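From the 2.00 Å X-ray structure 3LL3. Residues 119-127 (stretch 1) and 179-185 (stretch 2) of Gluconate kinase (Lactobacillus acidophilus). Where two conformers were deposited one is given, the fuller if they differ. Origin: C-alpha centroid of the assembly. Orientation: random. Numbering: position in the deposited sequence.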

# COMPACT_ATOMS: atom_id res chain seq x y z
N GLN A 119 -32.89 -10.26 2.76
CA GLN A 119 -34.00 -11.12 3.18
C GLN A 119 -33.64 -12.58 2.95
O GLN A 119 -33.92 -13.43 3.78
CB GLN A 119 -35.29 -10.78 2.41
CG GLN A 119 -36.48 -11.62 2.88
CD GLN A 119 -37.75 -11.44 2.04
OE1 GLN A 119 -37.69 -11.31 0.81
NE2 GLN A 119 -38.90 -11.47 2.69
N ILE A 120 -33.03 -12.86 1.81
CA ILE A 120 -32.55 -14.21 1.53
C ILE A 120 -31.56 -14.66 2.63
O ILE A 120 -31.64 -15.79 3.14
CB ILE A 120 -31.92 -14.30 0.12
CG1 ILE A 120 -33.02 -14.30 -0.94
CG2 ILE A 120 -31.06 -15.56 -0.03
CD1 ILE A 120 -32.52 -14.04 -2.33
N TYR A 121 -30.66 -13.76 3.02
CA TYR A 121 -29.73 -14.04 4.11
C TYR A 121 -30.44 -14.34 5.44
O TYR A 121 -30.13 -15.31 6.11
CB TYR A 121 -28.73 -12.89 4.30
CG TYR A 121 -27.76 -13.21 5.41
CD1 TYR A 121 -26.76 -14.16 5.23
CD2 TYR A 121 -27.87 -12.59 6.65
CE1 TYR A 121 -25.89 -14.48 6.26
CE2 TYR A 121 -27.00 -12.89 7.68
CZ TYR A 121 -26.01 -13.84 7.48
OH TYR A 121 -25.15 -14.14 8.51
N ARG A 122 -31.36 -13.46 5.82
CA ARG A 122 -32.15 -13.68 7.03
C ARG A 122 -32.89 -15.02 6.97
O ARG A 122 -33.00 -15.69 7.99
CB ARG A 122 -33.12 -12.53 7.27
CG ARG A 122 -32.68 -11.50 8.30
CD ARG A 122 -33.70 -10.37 8.42
NE ARG A 122 -33.28 -9.21 7.64
CZ ARG A 122 -33.90 -8.76 6.56
NH1 ARG A 122 -33.42 -7.71 5.92
NH2 ARG A 122 -35.01 -9.34 6.13
N LYS A 123 -33.37 -15.43 5.79
CA LYS A 123 -34.12 -16.69 5.66
C LYS A 123 -33.26 -17.94 5.62
O LYS A 123 -33.67 -18.99 6.13
CB LYS A 123 -34.98 -16.69 4.39
CG LYS A 123 -36.32 -15.97 4.51
CD LYS A 123 -36.91 -15.76 3.12
CE LYS A 123 -38.23 -15.03 3.20
NZ LYS A 123 -39.26 -15.87 3.87
N THR A 124 -32.10 -17.85 4.97
CA THR A 124 -31.39 -19.07 4.58
C THR A 124 -29.93 -19.14 5.02
O THR A 124 -29.29 -20.16 4.85
CB THR A 124 -31.43 -19.28 3.05
OG1 THR A 124 -30.57 -18.32 2.41
CG2 THR A 124 -32.86 -19.15 2.49
N GLY A 125 -29.41 -18.05 5.57
CA GLY A 125 -28.02 -18.02 5.99
C GLY A 125 -27.05 -17.82 4.84
O GLY A 125 -25.83 -17.92 5.03
N MSE A 126 -27.58 -17.58 3.65
CA MSE A 126 -26.76 -17.38 2.46
C MSE A 126 -26.27 -15.94 2.30
O MSE A 126 -27.08 -15.02 2.15
CB MSE A 126 -27.52 -17.81 1.19
CG MSE A 126 -26.78 -17.49 -0.10
SE MSE A 126 -25.04 -18.45 -0.16
CE MSE A 126 -24.18 -17.47 -1.62
N PRO A 127 -24.94 -15.73 2.37
CA PRO A 127 -24.39 -14.39 2.15
C PRO A 127 -24.81 -13.79 0.81
O PRO A 127 -25.21 -14.51 -0.11
CB PRO A 127 -22.88 -14.63 2.17
CG PRO A 127 -22.71 -15.77 3.10
CD PRO A 127 -23.92 -16.67 2.87
N THR A 179 -27.71 -23.70 -1.26
CA THR A 179 -28.51 -23.21 -2.39
C THR A 179 -28.98 -21.76 -2.21
O THR A 179 -29.14 -21.04 -3.19
CB THR A 179 -29.79 -24.06 -2.66
OG1 THR A 179 -30.65 -24.02 -1.52
CG2 THR A 179 -29.45 -25.50 -2.98
N GLY A 180 -29.21 -21.35 -0.97
CA GLY A 180 -29.80 -20.05 -0.68
C GLY A 180 -31.32 -20.14 -0.74
O GLY A 180 -32.01 -19.13 -0.81
N ILE A 181 -31.84 -21.36 -0.72
CA ILE A 181 -33.29 -21.59 -0.81
C ILE A 181 -33.79 -22.33 0.42
O ILE A 181 -34.99 -22.38 0.67
CB ILE A 181 -33.65 -22.39 -2.08
CG1 ILE A 181 -32.95 -21.81 -3.30
CG2 ILE A 181 -35.18 -22.42 -2.31
CD1 ILE A 181 -33.10 -22.68 -4.55
N LEU A 182 -32.87 -22.88 1.21
CA LEU A 182 -33.24 -23.67 2.39
C LEU A 182 -33.54 -22.76 3.58
O LEU A 182 -32.67 -22.01 4.02
CB LEU A 182 -32.13 -24.64 2.76
CG LEU A 182 -32.43 -25.62 3.90
CD1 LEU A 182 -33.36 -26.72 3.42
CD2 LEU A 182 -31.15 -26.22 4.52
N ASN A 183 -34.75 -22.84 4.10
CA ASN A 183 -35.14 -22.05 5.26
C ASN A 183 -34.41 -22.52 6.52
O ASN A 183 -34.37 -23.71 6.83
CB ASN A 183 -36.67 -22.09 5.48
CG ASN A 183 -37.14 -21.12 6.56
OD1 ASN A 183 -37.57 -20.01 6.25
ND2 ASN A 183 -37.06 -21.53 7.81
N LEU A 184 -33.84 -21.58 7.27
CA LEU A 184 -33.05 -21.91 8.45
C LEU A 184 -33.88 -22.54 9.56
O LEU A 184 -33.40 -23.40 10.28
CB LEU A 184 -32.33 -20.68 8.99
CG LEU A 184 -31.12 -20.19 8.21
CD1 LEU A 184 -30.68 -18.86 8.73
CD2 LEU A 184 -29.95 -21.17 8.29
N LYS A 185 -35.13 -22.08 9.70
CA LYS A 185 -35.99 -22.53 10.79
C LYS A 185 -36.73 -23.84 10.52
O LYS A 185 -36.93 -24.64 11.42
CB LYS A 185 -37.01 -21.45 11.15
CG LYS A 185 -36.46 -20.34 12.02
CD LYS A 185 -37.39 -19.13 11.97
CE LYS A 185 -36.70 -17.88 12.52
NZ LYS A 185 -37.31 -16.62 11.97
O HOH W 1 -30.15 -22.77 4.84

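One direct hydrogen bond joins the two stretches, and it is made by backbone alone: Leu-184 N donates to Lys-123 O at 2.8 Å, with an N-H...O angle of 159°. The acceptor lies in the last turn of the helix, where its carbonyl is free to accept from outside. Lys-123 O also receives a CA-H...O contact from Asn-183 CA at 3.5 Å (angle at H 143°), and Thr-124 CA makes a similar approach to Leu-182 O at 3.3 Å, though less linear at 125°. Water 1 lies 2.7 Å from Thr-124 O and 2.8 Å from Leu-182 O, two carbonyls that cannot bond each other, and is placed to donate to either; with other acceptors in reach, it need not serve both at once.

The remaining contact is packing, and 365 Å² is buried in all, both sides summed. The CA-to-CB bond of Leu-184 points toward stretch 1; Leu-184 CG lies 3.6 Å from Thr-124 C and Leu-184 CD1 3.5 Å from Gly-125 N, so an aliphatic side chain covers the backbone where the helix stops. Gly-125 leaves helical geometry with positive phi (78°), which favours glycine, and an ideal CB there would sit a tight 3.3 Å from Leu-184 CD2.

Thr-124 serves both the turn and the interface. With chi1 in the p well, Thr-124 OG1 donates to Ile-120 O (2.8 Å) and accepts a weak bond from Met-126 N (3.3 Å), while Thr-124 CG2 rests 3.4 Å from Gly-180 O. The hydroxyl is hydrogen-bonded within its own stretch, yet Thr-124 OG1 also lies 3.6 Å from Gly-180 CA; the closest approach of the side chain is Thr-124 CB to Leu-182 O, 3.2 Å.

Gly-180 packs against selenomethionine Met-126, whose CB is 3.7 Å from Gly-180 CA. An ideal CB on Gly-180 would come within 3.3 Å of Met-126 CG and, at phi/psi 86/15, would also jam against the preceding carbonyl. Ile-120 CG2 completes this buried patch, 3.8 Å from Gly-180 O.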